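Putative extracellular solute-binding protein (Bordetella bronchiseptica, PDB 4P56) binds mandelate and probably delivers it, or related aromatic hydroxy acids, to a TRAP transporter. Local coordinates at residues A[165-171]-A[184-190]; A[207-211]-A[232-236]. One frame throughout, in Å; residues are numbered along the deposited sequence.

Contact 1. Residues A[165-171]-A[184-190]. With RMN ((R)-mandelic acid), chain D.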
loop_
_atom_site.group_PDB
_atom_site.type_symbol
_atom_site.label_atom_id
_atom_site.label_comp_id
_atom_site.label_asym_id
_atom_site.label_seq_id
_atom_site.Cartn_x
_atom_site.Cartn_y
_atom_site.Cartn_z
ATOM N N GLN A 165 9.753 -19.581 10.780
ATOM C CA GLN A 165 10.061 -20.688 9.884
ATOM C C GLN A 165 8.826 -21.552 9.665
ATOM O O GLN A 165 8.238 -22.060 10.610
ATOM C CB GLN A 165 11.237 -21.540 10.392
ATOM C CG GLN A 165 11.818 -22.463 9.284
ATOM C CD GLN A 165 12.524 -21.688 8.151
ATOM O OE1 GLN A 165 13.406 -20.862 8.411
ATOM N NE2 GLN A 165 12.125 -21.947 6.894
ATOM N N GLY A 166 8.428 -21.700 8.407
ATOM C CA GLY A 166 7.316 -22.563 8.069
ATOM C C GLY A 166 5.925 -21.953 8.168
ATOM O O GLY A 166 4.972 -22.576 7.698
ATOM N N LEU A 167 5.771 -20.766 8.759
ATOM C CA LEU A 167 4.447 -20.151 8.817
ATOM C C LEU A 167 3.953 -19.805 7.425
ATOM O O LEU A 167 4.668 -19.179 6.623
ATOM C CB LEU A 167 4.440 -18.875 9.637
ATOM C CG LEU A 167 4.924 -18.951 11.075
ATOM C CD1 LEU A 167 4.791 -17.571 11.723
ATOM C CD2 LEU A 167 4.122 -20.005 11.834
ATOM N N LYS A 168 2.707 -20.171 7.165
ATOM C CA LYS A 168 2.045 -19.817 5.928
ATOM C C LYS A 168 1.387 -18.468 6.139
ATOM O O LYS A 168 0.416 -18.323 6.909
ATOM C CB LYS A 168 1.041 -20.898 5.531
ATOM C CG LYS A 168 1.654 -22.258 5.347
ATOM C CD LYS A 168 0.632 -23.290 4.871
ATOM C CE LYS A 168 1.233 -24.700 4.782
ATOM N NZ LYS A 168 1.669 -25.169 6.121
ATOM N N ILE A 169 1.949 -17.462 5.487
ATOM C CA ILE A 169 1.555 -16.082 5.724
ATOM C C ILE A 169 0.933 -15.447 4.494
ATOM O O ILE A 169 1.574 -15.336 3.437
ATOM C CB ILE A 169 2.777 -15.220 6.102
ATOM C CG1 ILE A 169 3.461 -15.753 7.373
ATOM C CG2 ILE A 169 2.334 -13.785 6.347
ATOM C CD1 ILE A 169 2.550 -15.744 8.622
ATOM N N ARG A 170 -0.318 -15.025 4.628
ATOM C CA ARG A 170 -0.965 -14.282 3.563
ATOM C C ARG A 170 -0.247 -12.951 3.385
ATOM O O ARG A 170 -0.205 -12.126 4.299
ATOM C CB ARG A 170 -2.432 -14.029 3.938
ATOM C CG ARG A 170 -3.365 -13.682 2.783
ATOM C CD ARG A 170 -3.061 -12.394 1.996
ATOM N NE ARG A 170 -2.639 -11.258 2.797
ATOM C CZ ARG A 170 -2.548 -9.997 2.357
ATOM N NH1 ARG A 170 -2.926 -9.651 1.129
ATOM N NH2 ARG A 170 -2.096 -9.059 3.175
ATOM N N VAL A 171 0.309 -12.731 2.202
ATOM C CA VAL A 171 0.886 -11.450 1.858
ATOM C C VAL A 171 0.279 -10.898 0.570
ATOM O O VAL A 171 -0.230 -11.647 -0.252
ATOM C CB VAL A 171 2.416 -11.586 1.674
ATOM C CG1 VAL A 171 3.067 -12.055 2.975
ATOM C CG2 VAL A 171 2.726 -12.580 0.563
ATOM N N GLY A 184 12.032 -16.732 6.224
ATOM C CA GLY A 184 11.853 -18.173 6.271
ATOM C C GLY A 184 10.404 -18.611 6.346
ATOM O O GLY A 184 10.126 -19.810 6.533
ATOM N N ALA A 185 9.469 -17.669 6.215
ATOM C CA ALA A 185 8.044 -18.041 6.178
ATOM C C ALA A 185 7.658 -18.482 4.754
ATOM O O ALA A 185 8.466 -18.384 3.827
ATOM C CB ALA A 185 7.156 -16.878 6.648
ATOM N N SER A 186 6.432 -18.973 4.573
ATOM C CA SER A 186 5.967 -19.406 3.238
ATOM C C SER A 186 4.895 -18.444 2.798
ATOM O O SER A 186 3.758 -18.517 3.255
ATOM C CB SER A 186 5.406 -20.828 3.268
ATOM O OG SER A 186 6.301 -21.693 3.929
ATOM N N PRO A 187 5.268 -17.498 1.941
ATOM C CA PRO A 187 4.245 -16.530 1.576
ATOM C C PRO A 187 3.138 -17.149 0.756
ATOM O O PRO A 187 3.375 -17.989 -0.114
ATOM C CB PRO A 187 5.012 -15.467 0.759
ATOM C CG PRO A 187 6.311 -16.040 0.419
ATOM C CD PRO A 187 6.584 -17.210 1.345
ATOM N N ILE A 188 1.922 -16.740 1.082
ATOM C CA ILE A 188 0.751 -16.973 0.264
ATOM C C ILE A 188 0.310 -15.631 -0.314
ATOM O O ILE A 188 -0.371 -14.831 0.361
ATOM C CB ILE A 188 -0.400 -17.583 1.082
ATOM C CG1 ILE A 188 0.034 -18.924 1.692
ATOM C CG2 ILE A 188 -1.630 -17.762 0.205
ATOM C CD1 ILE A 188 -1.058 -19.499 2.615
ATOM N N ALA A 189 0.719 -15.356 -1.559
ATOM C CA ALA A 189 0.402 -14.068 -2.206
ATOM C C ALA A 189 -0.990 -14.084 -2.784
ATOM O O ALA A 189 -1.229 -14.704 -3.823
ATOM C CB ALA A 189 1.457 -13.737 -3.303
ATOM N N LYS A 190 -1.908 -13.395 -2.105
ATOM C CA LYS A 190 -3.284 -13.233 -2.559
ATOM C C LYS A 190 -3.765 -11.834 -2.149
ATOM O O LYS A 190 -3.277 -11.254 -1.171
ATOM C CB LYS A 190 -4.204 -14.298 -1.953
ATOM C CG LYS A 190 -3.851 -15.738 -2.310
ATOM C CD LYS A 190 -4.142 -16.029 -3.770
ATOM C CE LYS A 190 -4.092 -17.512 -4.082
ATOM N NZ LYS A 190 -3.938 -17.711 -5.545
HETATM C C1 RMN D . -3.385 -4.126 1.261
HETATM C C2 RMN D . -4.492 -3.759 0.511
HETATM C C3 RMN D . -5.600 -3.194 1.119
HETATM C C4 RMN D . -5.633 -3.027 2.493
HETATM C C5 RMN D . -4.529 -3.406 3.253
HETATM C C6 RMN D . -3.416 -3.948 2.631
HETATM C C7 RMN D . -2.190 -4.757 0.599
HETATM C C10 RMN D . -2.182 -6.222 0.918
HETATM O O8 RMN D . -0.994 -4.266 1.070
HETATM O O11 RMN D . -1.594 -6.685 1.955
HETATM O O12 RMN D . -2.828 -7.015 0.169
#

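Contact 2. Residues A[207-211]-A[232-236]. With RMN ((R)-mandelic acid), chain D.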
loop_
_atom_site.group_PDB
_atom_site.type_symbol
_atom_site.label_atom_id
_atom_site.label_comp_id
_atom_site.label_asym_id
_atom_site.label_seq_id
_atom_site.Cartn_x
_atom_site.Cartn_y
_atom_site.Cartn_z
ATOM N N VAL A 207 -0.797 -13.392 8.694
ATOM C CA VAL A 207 -0.990 -12.381 7.665
ATOM C C VAL A 207 -0.106 -11.195 7.946
ATOM O O VAL A 207 0.109 -10.833 9.105
ATOM C CB VAL A 207 -2.478 -11.933 7.536
ATOM C CG1 VAL A 207 -3.026 -11.408 8.844
ATOM C CG2 VAL A 207 -2.624 -10.862 6.465
ATOM N N PHE A 208 0.438 -10.628 6.881
ATOM C CA PHE A 208 1.185 -9.373 6.972
ATOM C C PHE A 208 0.162 -8.311 6.568
ATOM O O PHE A 208 -0.338 -8.318 5.442
ATOM C CB PHE A 208 2.409 -9.347 6.012
ATOM C CG PHE A 208 3.637 -10.083 6.520
ATOM C CD1 PHE A 208 3.627 -10.784 7.700
ATOM C CD2 PHE A 208 4.836 -10.073 5.767
ATOM C CE1 PHE A 208 4.761 -11.442 8.141
ATOM C CE2 PHE A 208 5.950 -10.716 6.204
ATOM C CZ PHE A 208 5.915 -11.410 7.402
ATOM N N PHE A 209 -0.196 -7.444 7.512
ATOM C CA PHE A 209 -1.129 -6.340 7.271
ATOM C C PHE A 209 -0.709 -5.151 8.137
ATOM O O PHE A 209 -0.005 -5.335 9.140
ATOM C CB PHE A 209 -2.522 -6.741 7.741
ATOM C CG PHE A 209 -3.484 -7.137 6.644
ATOM C CD1 PHE A 209 -3.338 -6.694 5.344
ATOM C CD2 PHE A 209 -4.582 -7.902 6.957
ATOM C CE1 PHE A 209 -4.260 -7.040 4.370
ATOM C CE2 PHE A 209 -5.511 -8.262 5.975
ATOM C CZ PHE A 209 -5.339 -7.820 4.686
ATOM N N PRO A 210 -1.156 -3.935 7.775
ATOM C CA PRO A 210 -1.052 -2.823 8.714
ATOM C C PRO A 210 -2.134 -2.969 9.785
ATOM O O PRO A 210 -3.003 -3.830 9.665
ATOM C CB PRO A 210 -1.319 -1.604 7.845
ATOM C CG PRO A 210 -2.323 -2.110 6.845
ATOM C CD PRO A 210 -1.933 -3.559 6.578
ATOM N N ALA A 211 -2.048 -2.180 10.843
ATOM C CA ALA A 211 -2.944 -2.341 11.973
ATOM C C ALA A 211 -4.435 -2.312 11.602
ATOM O O ALA A 211 -5.203 -3.100 12.098
ATOM C CB ALA A 211 -2.656 -1.292 12.990
ATOM N N GLY A 232 7.977 -0.271 10.860
ATOM C CA GLY A 232 7.279 -1.264 10.070
ATOM C C GLY A 232 8.139 -2.430 9.608
ATOM O O GLY A 232 9.316 -2.291 9.310
ATOM N N LEU A 233 7.521 -3.598 9.520
ATOM C CA LEU A 233 8.195 -4.760 8.985
ATOM C C LEU A 233 8.350 -4.634 7.479
ATOM O O LEU A 233 9.303 -5.169 6.889
ATOM C CB LEU A 233 7.421 -6.028 9.337
ATOM C CG LEU A 233 7.990 -7.350 8.812
ATOM C CD1 LEU A 233 9.420 -7.579 9.322
ATOM C CD2 LEU A 233 7.112 -8.521 9.177
ATOM N N TYR A 234 7.414 -3.921 6.866
ATOM C CA TYR A 234 7.372 -3.718 5.411
ATOM C C TYR A 234 6.190 -2.750 5.223
ATOM O O TYR A 234 5.485 -2.385 6.189
ATOM C CB TYR A 234 7.069 -5.044 4.662
ATOM C CG TYR A 234 5.623 -5.357 4.853
ATOM C CD1 TYR A 234 5.189 -5.911 6.031
ATOM C CD2 TYR A 234 4.667 -4.987 3.902
ATOM C CE1 TYR A 234 3.855 -6.098 6.284
ATOM C CE2 TYR A 234 3.331 -5.198 4.132
ATOM C CZ TYR A 234 2.927 -5.745 5.338
ATOM O OH TYR A 234 1.594 -5.954 5.637
ATOM N N SER A 235 5.981 -2.292 4.006
ATOM C CA SER A 235 4.755 -1.579 3.700
ATOM C C SER A 235 4.391 -1.901 2.245
ATOM O O SER A 235 5.019 -2.756 1.626
ATOM C CB SER A 235 4.939 -0.076 3.948
ATOM O OG SER A 235 3.730 0.604 3.690
ATOM N N ASP A 236 3.388 -1.222 1.710
ATOM C CA ASP A 236 2.909 -1.465 0.340
ATOM C C ASP A 236 2.459 -0.118 -0.194
ATOM O O ASP A 236 2.062 0.768 0.590
ATOM C CB ASP A 236 1.736 -2.449 0.325
ATOM C CG ASP A 236 1.202 -2.717 -1.083
ATOM O OD1 ASP A 236 1.982 -2.676 -2.083
ATOM O OD2 ASP A 236 -0.028 -2.954 -1.191
HETATM C C1 RMN D . -3.385 -4.126 1.261
HETATM C C2 RMN D . -4.492 -3.759 0.511
HETATM C C3 RMN D . -5.600 -3.194 1.119
HETATM C C4 RMN D . -5.633 -3.027 2.493
HETATM C C5 RMN D . -4.529 -3.406 3.253
HETATM C C6 RMN D . -3.416 -3.948 2.631
HETATM C C7 RMN D . -2.190 -4.757 0.599
HETATM C C10 RMN D . -2.182 -6.222 0.918
HETATM O O8 RMN D . -0.994 -4.266 1.070
HETATM O O11 RMN D . -1.594 -6.685 1.955
HETATM O O12 RMN D . -2.828 -7.015 0.169
#

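Contact 1. Residues A[165-171]-A[184-190]
V171 lays its CG2 methyl alongside the ring of P187, CG2 to P187 CB 3.7 Å, the two side chains pointing the same way on one face of the sheet. Helix 174-182 covers that face: V171 packs on A176, A177 and A180, and P187 also reaches A180. Further back along the strand, I169 brings CG1 against the methyl of A185. K168 and I188 meet on the other face, the CD1 tip of I188 lying 3.9 Å from K168 CB.

Parallel pairing joins strands 168-171 and 186-189, which close a beta-alpha-beta unit through helix 174-182. The backbone bonds run S186 N to L167 O, I169 N to S186 O, I188 N to I169 O, V171 N to I188 O and K190 N to V171 O. The I188 N to I169 O bond is almost straight, 2.8 Å with 179° at the hydrogen, although the donor stands above the carbonyl plane. At the start of the pairing, G166 N reaches the carbonyl O of G184, which follows helix 174-182 and terminates it in a Schellman motif.

R170 carries the contact into the mandelate pocket. Its CG is anti to the backbone N (chi1 -161°), and bends at chi2 and chi3 bring the guanidinium beside the end of the neighbouring strand. There NH1 donates to K190 O at 2.8 Å, with the carbonyl oxygen near the guanidinium plane. The mandelate carboxylate lies at the edge of the same group, bonded through NH1 to O12 at 2.8 Å and through NH2 to O11 at 2.7 Å. NH1 thus serves ligand and backbone together, so K190, just beyond the edge strand, helps fix the rotation of the guanidinium that grips the carboxylate through two nitrogens.

Contact 2. Residues A[207-211]-A[232-236]
F208 and L233 make one apolar contact. The CD2 methyl of L233 sits over one face of the F208 ring, offset toward the rim, in a CH-pi contact of 3.9 Å from CD2 to the ring centroid. Its closest ring atom is F208 CZ. L233 places CG anti to its backbone N (chi1 179°), which extends the branched end across to the phenyl group. Around this pair, F208 also packs on I169, V171 and A180, and L233 on V179.

The aromatic pairing is looser. The rings of F208 and Y234 are near parallel, 21° between planes, but slid so far apart that they barely overlap, with centroids 5.5 Å from each other. The tyrosine meets the F208 side chain at CB, with Y234 CE1 3.6 Å from F208 CB. With CG lodged between backbone N and carbonyl carbon (chi1 74°), the tyrosine ring reaches across to the strand, its hydroxyl end directed at the F208-F209 peptide. M175 and A176 of helix 174-182 also touch this ring.

Polar approaches end at that peptide. Y234 OH comes within 3.0 Å of F209 N, which lies at the edge of the tyrosine ring, yet the angle is too poor for a hydrogen bond.

Ligand contacts come from both segments. F209 sets CE1 at 3.6 Å from mandelate O11, while its ring takes part in a cation-pi contact with R170. D236 accepts the ligand's hydroxyl, O8 to OD2 at 2.8 Å; S91 OG also bonds OD2, helping to hold the carboxylate in place. The loop therefore meets the strand through apolar and aromatic surfaces, and the ligand bridges the two unequally: D236 takes the hydroxyl's hydrogen bond, whereas F209 only packs against the ligand, at O11 and ring carbon C6.

Contact 1 closes before contact 2 opens along the chain, and their centres lie 13 Å apart. They share the six-stranded mixed sheet, in which 168-171 sits between 186-189 and 206-210. Contact 1 lies at the outer edge of that sheet; contact 2 ties strand 206-210 to the loop leading into 237-242, the middle strand of the three-stranded antiparallel sheet. R170 and F208 join them through a probable backbone hydrogen bond, R170 O to F208 N at 3.1 Å. Both contacts reach the same mandelate, one supplying a carboxylate anchor and the other a hydroxyl acceptor, consistent with a solute-binding protein whose pocket recognises a 2-hydroxy acid.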